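Local coordinates for 4-oxalocrotonate tautomerase family enzyme (Burkholderia sp. RPE67, PDB 6VVM), which belongs to the tautomerase superfamily of small beta-alpha-beta proteins, its chain carrying two tautomerase repeats and assembling with two further copies into a trimer, at residues 1-13 with 33-46. Numbering follows the deposited sequence.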
loop_
_atom_site.group_PDB
_atom_site.type_symbol
_atom_site.label_atom_id
_atom_site.label_comp_id
_atom_site.label_asym_id
_atom_site.label_seq_id
_atom_site.Cartn_x
_atom_site.Cartn_y
_atom_site.Cartn_z
ATOM N N PRO A 1 3.404 -14.615 -0.618
ATOM C CA PRO A 1 2.417 -13.530 -0.674
ATOM C C PRO A 1 2.545 -12.580 0.505
ATOM O O PRO A 1 2.910 -12.997 1.613
ATOM C CB PRO A 1 1.062 -14.266 -0.625
ATOM C CG PRO A 1 1.357 -15.675 -0.932
ATOM C CD PRO A 1 2.761 -15.929 -0.452
ATOM N N THR A 2 2.246 -11.306 0.262
ATOM C CA THR A 2 2.189 -10.298 1.307
ATOM C C THR A 2 0.760 -9.777 1.372
ATOM O O THR A 2 0.254 -9.231 0.388
ATOM C CB THR A 2 3.160 -9.140 1.043
ATOM O OG1 THR A 2 4.514 -9.615 0.996
ATOM C CG2 THR A 2 3.027 -8.101 2.142
ATOM N N LEU A 3 0.110 -9.965 2.515
ATOM C CA LEU A 3 -1.249 -9.489 2.729
ATOM C C LEU A 3 -1.229 -8.271 3.642
ATOM O O LEU A 3 -0.491 -8.231 4.631
ATOM C CB LEU A 3 -2.140 -10.570 3.350
ATOM C CG LEU A 3 -2.071 -11.983 2.772
ATOM C CD1 LEU A 3 -3.166 -12.829 3.399
ATOM C CD2 LEU A 3 -2.211 -11.925 1.245
ATOM N N GLU A 4 -2.061 -7.286 3.326
ATOM C CA GLU A 4 -2.238 -6.141 4.208
ATOM C C GLU A 4 -3.729 -6.001 4.450
ATOM O O GLU A 4 -4.508 -5.903 3.495
ATOM C CB GLU A 4 -1.634 -4.848 3.625
ATOM C CG GLU A 4 -2.049 -3.614 4.446
ATOM C CD GLU A 4 -1.288 -2.330 4.148
ATOM O OE1 GLU A 4 -0.722 -2.176 3.039
ATOM O OE2 GLU A 4 -1.267 -1.462 5.053
ATOM N N VAL A 5 -4.132 -6.041 5.718
ATOM C CA VAL A 5 -5.529 -5.900 6.092
ATOM C C VAL A 5 -5.730 -4.549 6.764
ATOM O O VAL A 5 -5.128 -4.261 7.807
ATOM C CB VAL A 5 -5.994 -7.040 7.007
ATOM C CG1 VAL A 5 -7.486 -6.931 7.229
ATOM C CG2 VAL A 5 -5.629 -8.378 6.388
ATOM N N TYR A 6 -6.588 -3.733 6.173
ATOM C CA TYR A 6 -7.091 -2.522 6.812
ATOM C C TYR A 6 -8.291 -2.883 7.684
ATOM O O TYR A 6 -9.297 -3.412 7.186
ATOM C CB TYR A 6 -7.473 -1.493 5.759
ATOM C CG TYR A 6 -6.278 -0.817 5.142
ATOM C CD1 TYR A 6 -5.610 -1.387 4.065
ATOM C CD2 TYR A 6 -5.809 0.382 5.649
ATOM C CE1 TYR A 6 -4.521 -0.769 3.499
ATOM C CE2 TYR A 6 -4.723 1.016 5.092
ATOM C CZ TYR A 6 -4.082 0.443 4.019
ATOM O OH TYR A 6 -3.001 1.092 3.476
ATOM N N LEU A 7 -8.166 -2.642 8.981
ATOM C CA LEU A 7 -9.206 -2.985 9.940
ATOM C C LEU A 7 -9.313 -1.882 10.983
ATOM O O LEU A 7 -8.395 -1.070 11.139
ATOM C CB LEU A 7 -8.939 -4.352 10.597
ATOM C CG LEU A 7 -7.846 -4.549 11.653
ATOM C CD1 LEU A 7 -7.855 -6.009 12.131
ATOM C CD2 LEU A 7 -6.458 -4.178 11.123
ATOM N N PRO A 8 -10.444 -1.787 11.672
ATOM C CA PRO A 8 -10.589 -0.763 12.704
ATOM C C PRO A 8 -9.876 -1.170 13.984
ATOM O O PRO A 8 -9.543 -2.335 14.197
ATOM C CB PRO A 8 -12.104 -0.686 12.930
ATOM C CG PRO A 8 -12.729 -1.579 11.884
ATOM C CD PRO A 8 -11.682 -2.570 11.499
ATOM N N GLN A 9 -9.659 -0.176 14.841
ATOM C CA GLN A 9 -9.146 -0.407 16.188
ATOM C C GLN A 9 -10.155 -1.188 17.022
ATOM O O GLN A 9 -11.339 -1.289 16.686
ATOM C CB GLN A 9 -8.845 0.921 16.896
ATOM C CG GLN A 9 -7.673 1.703 16.345
ATOM C CD GLN A 9 -7.560 3.097 16.948
ATOM O OE1 GLN A 9 -8.552 3.694 17.384
ATOM N NE2 GLN A 9 -6.348 3.622 16.972
ATOM N N GLY A 10 -9.677 -1.736 18.135
ATOM C CA GLY A 10 -10.542 -2.378 19.107
ATOM C C GLY A 10 -10.499 -3.896 19.124
ATOM O O GLY A 10 -11.033 -4.493 20.068
ATOM N N HIS A 11 -9.903 -4.546 18.122
ATOM C CA HIS A 11 -9.862 -6.006 18.098
ATOM C C HIS A 11 -8.755 -6.518 19.007
ATOM O O HIS A 11 -7.654 -5.961 19.043
ATOM C CB HIS A 11 -9.655 -6.517 16.673
ATOM C CG HIS A 11 -10.843 -6.314 15.783
ATOM N ND1 HIS A 11 -12.058 -6.923 16.017
ATOM C CD2 HIS A 11 -11.005 -5.571 14.663
ATOM C CE1 HIS A 11 -12.917 -6.565 15.077
ATOM N NE2 HIS A 11 -12.304 -5.745 14.243
ATOM N N SER A 12 -9.050 -7.587 19.743
ATOM C CA SER A 12 -8.107 -8.090 20.723
ATOM C C SER A 12 -6.869 -8.652 20.033
ATOM O O SER A 12 -6.868 -8.956 18.837
ATOM C CB SER A 12 -8.751 -9.175 21.590
ATOM O OG SER A 12 -9.158 -10.270 20.790
ATOM N N ASP A 13 -5.795 -8.768 20.809
ATOM C CA ASP A 13 -4.585 -9.367 20.270
ATOM C C ASP A 13 -4.832 -10.815 19.876
ATOM O O ASP A 13 -4.323 -11.276 18.850
ATOM C CB ASP A 13 -3.453 -9.249 21.283
ATOM C CG ASP A 13 -2.991 -7.804 21.465
ATOM O OD1 ASP A 13 -3.158 -7.003 20.527
ATOM O OD2 ASP A 13 -2.467 -7.471 22.543
ATOM N N ALA A 33 0.462 -21.417 -1.899
ATOM C CA ALA A 33 1.732 -20.938 -1.393
ATOM C C ALA A 33 2.054 -21.652 -0.083
ATOM O O ALA A 33 1.152 -21.907 0.723
ATOM C CB ALA A 33 1.685 -19.422 -1.167
ATOM N N PRO A 34 3.314 -21.996 0.156
ATOM C CA PRO A 34 3.680 -22.565 1.460
ATOM C C PRO A 34 3.354 -21.588 2.576
ATOM O O PRO A 34 3.614 -20.389 2.461
ATOM C CB PRO A 34 5.192 -22.789 1.346
ATOM C CG PRO A 34 5.502 -22.717 -0.107
ATOM C CD PRO A 34 4.470 -21.852 -0.743
ATOM N N ALA A 35 2.778 -22.106 3.663
ATOM C CA ALA A 35 2.398 -21.273 4.800
ATOM C C ALA A 35 3.485 -20.277 5.172
ATOM O O ALA A 35 3.202 -19.103 5.429
ATOM C CB ALA A 35 2.067 -22.134 6.020
ATOM N N GLU A 36 4.738 -20.733 5.164
ATOM C CA GLU A 36 5.849 -19.908 5.609
ATOM C C GLU A 36 6.117 -18.723 4.687
ATOM O O GLU A 36 6.804 -17.780 5.092
ATOM C CB GLU A 36 7.099 -20.782 5.718
ATOM C CG GLU A 36 7.367 -21.593 4.453
ATOM C CD GLU A 36 6.832 -23.023 4.518
ATOM O OE1 GLU A 36 7.532 -23.933 4.016
ATOM O OE2 GLU A 36 5.724 -23.244 5.066
ATOM N N SER A 37 5.620 -18.751 3.457
ATOM C CA SER A 37 5.829 -17.653 2.530
ATOM C C SER A 37 4.749 -16.581 2.654
ATOM O O SER A 37 4.805 -15.588 1.935
ATOM C CB SER A 37 5.882 -18.172 1.093
ATOM O OG SER A 37 4.591 -18.497 0.613
ATOM N N VAL A 38 3.766 -16.773 3.520
ATOM C CA VAL A 38 2.694 -15.794 3.702
ATOM C C VAL A 38 3.105 -14.825 4.797
ATOM O O VAL A 38 3.255 -15.225 5.957
ATOM C CB VAL A 38 1.367 -16.485 4.041
ATOM C CG1 VAL A 38 0.253 -15.438 4.267
ATOM C CG2 VAL A 38 0.995 -17.443 2.930
ATOM N N ARG A 39 3.297 -13.553 4.422
ATOM C CA ARG A 39 3.563 -12.460 5.346
ATOM C C ARG A 39 2.331 -11.564 5.433
ATOM O O ARG A 39 1.751 -11.196 4.405
ATOM C CB ARG A 39 4.779 -11.633 4.896
ATOM C CG ARG A 39 6.123 -12.330 5.114
ATOM C CD ARG A 39 7.211 -11.809 4.162
ATOM N NE ARG A 39 6.847 -12.037 2.764
ATOM C CZ ARG A 39 7.059 -13.177 2.104
ATOM N NH1 ARG A 39 6.689 -13.296 0.831
ATOM N NH2 ARG A 39 7.643 -14.202 2.710
ATOM N N ILE A 40 1.925 -11.219 6.649
ATOM C CA ILE A 40 0.724 -10.413 6.853
ATOM C C ILE A 40 1.057 -9.161 7.650
ATOM O O ILE A 40 1.758 -9.221 8.665
ATOM C CB ILE A 40 -0.379 -11.220 7.564
ATOM C CG1 ILE A 40 -0.741 -12.452 6.732
ATOM C CG2 ILE A 40 -1.624 -10.344 7.831
ATOM C CD1 ILE A 40 -1.699 -13.350 7.401
ATOM N N LEU A 41 0.498 -8.031 7.239
ATOM C CA LEU A 41 0.513 -6.841 8.074
ATOM C C LEU A 41 -0.914 -6.376 8.263
ATOM O O LEU A 41 -1.662 -6.248 7.288
ATOM C CB LEU A 41 1.373 -5.706 7.485
ATOM C CG LEU A 41 1.158 -5.195 6.058
ATOM C CD1 LEU A 41 1.556 -3.688 5.951
ATOM C CD2 LEU A 41 1.960 -6.017 5.067
ATOM N N LEU A 42 -1.299 -6.175 9.515
ATOM C CA LEU A 42 -2.587 -5.595 9.862
ATOM C C LEU A 42 -2.376 -4.104 10.083
ATOM O O LEU A 42 -1.482 -3.713 10.838
ATOM C CB LEU A 42 -3.172 -6.239 11.120
ATOM C CG LEU A 42 -3.232 -7.768 11.055
ATOM C CD1 LEU A 42 -3.723 -8.333 12.378
ATOM C CD2 LEU A 42 -4.111 -8.194 9.887
ATOM N N THR A 43 -3.171 -3.285 9.403
ATOM C CA THR A 43 -3.075 -1.828 9.509
ATOM C C THR A 43 -4.342 -1.332 10.198
ATOM O O THR A 43 -5.393 -1.180 9.565
ATOM C CB THR A 43 -2.867 -1.199 8.133
ATOM O OG1 THR A 43 -1.603 -1.627 7.608
ATOM C CG2 THR A 43 -2.859 0.347 8.233
ATOM N N GLU A 44 -4.248 -1.139 11.513
ATOM C CA GLU A 44 -5.365 -0.658 12.310
ATOM C C GLU A 44 -5.552 0.839 12.093
ATOM O O GLU A 44 -4.584 1.595 12.124
ATOM C CB GLU A 44 -5.102 -0.901 13.796
ATOM C CG GLU A 44 -5.492 -2.240 14.332
ATOM C CD GLU A 44 -5.385 -2.286 15.849
ATOM O OE1 GLU A 44 -4.917 -1.291 16.455
ATOM O OE2 GLU A 44 -5.775 -3.311 16.430
ATOM N N LEU A 45 -6.801 1.267 11.893
ATOM C CA LEU A 45 -7.077 2.685 11.694
ATOM C C LEU A 45 -8.134 3.192 12.666
ATOM O O LEU A 45 -9.144 2.519 12.909
ATOM C CB LEU A 45 -7.553 2.961 10.257
ATOM C CG LEU A 45 -6.578 2.616 9.135
ATOM C CD1 LEU A 45 -7.122 3.107 7.793
ATOM C CD2 LEU A 45 -5.207 3.218 9.415
ATOM N N PRO A 46 -7.939 4.383 13.222
ATOM C CA PRO A 46 -9.020 5.027 13.977
ATOM C C PRO A 46 -10.186 5.379 13.060
ATOM O O PRO A 46 -10.033 5.552 11.849
ATOM C CB PRO A 46 -8.357 6.282 14.553
ATOM C CG PRO A 46 -7.208 6.577 13.608
ATOM C CD PRO A 46 -6.728 5.222 13.131
HETATM O O HOH W 1 5.456 -11.487 -0.840
HETATM O O HOH W 2 7.146 -9.251 1.710
HETATM O O HOH W 3 -8.210 -3.918 15.728
HETATM O O HOH W 4 -4.512 1.160 16.984
#
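Thr43 and Glu4 make the one direct side-chain hydrogen bond in this parallel strand pair, a worked example of how a beta-alpha-beta unit closes: the Thr43 hydroxyl donates to Glu4 OE2 over 2.6 Å, meeting the carboxylate on its anti side. Glu4 reaches it because CG stands anti to the backbone N (chi1 170°) and the chain runs out extended. The same OE2 forms a salt bridge to Lys104 of the second subunit, so hydroxyl and ammonium together hold this buried carboxylate.

Backbone bonds join the two segments from Pro1 to Leu45. Arg39 N to Pro1 O begins the ladder at 2.9 Å; Arg39 O then receives Leu3 N, and the alternation continues to Leu45 N on Leu7 O.

Water bridges serve both ends. Two waters link Thr2 OG1 to Arg39, one at NE and one, in the guanidinium plane, at NH1. A third joins Glu44 OE2 (2.6 Å) to Pro8 O and His11 N, and the same OE2 forms a salt bridge to Lys16 of helix 13-31.

Carbon contacts line both faces. The Leu41 CD1 methyl lies against the Glu4 carboxylate carbon CD (3.6 Å), and Thr43 CG2 comes within 3.7 Å of Tyr6 CE2, with Thr43 CB over one face of the ring, offset toward the rim. On the reverse face Leu42 CD2 packs alongside Val5 CB at 3.6 Å, and Leu7 CD2 reaches Leu42 CB.

On that reverse face Val5 and Ile40 rest on Leu23 and Thr24 of helix 13-31, the crossover, while Leu7 touches Leu92 of helix 74-92. Strand 2-8 continues the sheet into antiparallel strand 63-69, and Arg39 to Leu41 pair antiparallel with a strand of the second subunit, extending the sheet across the interface.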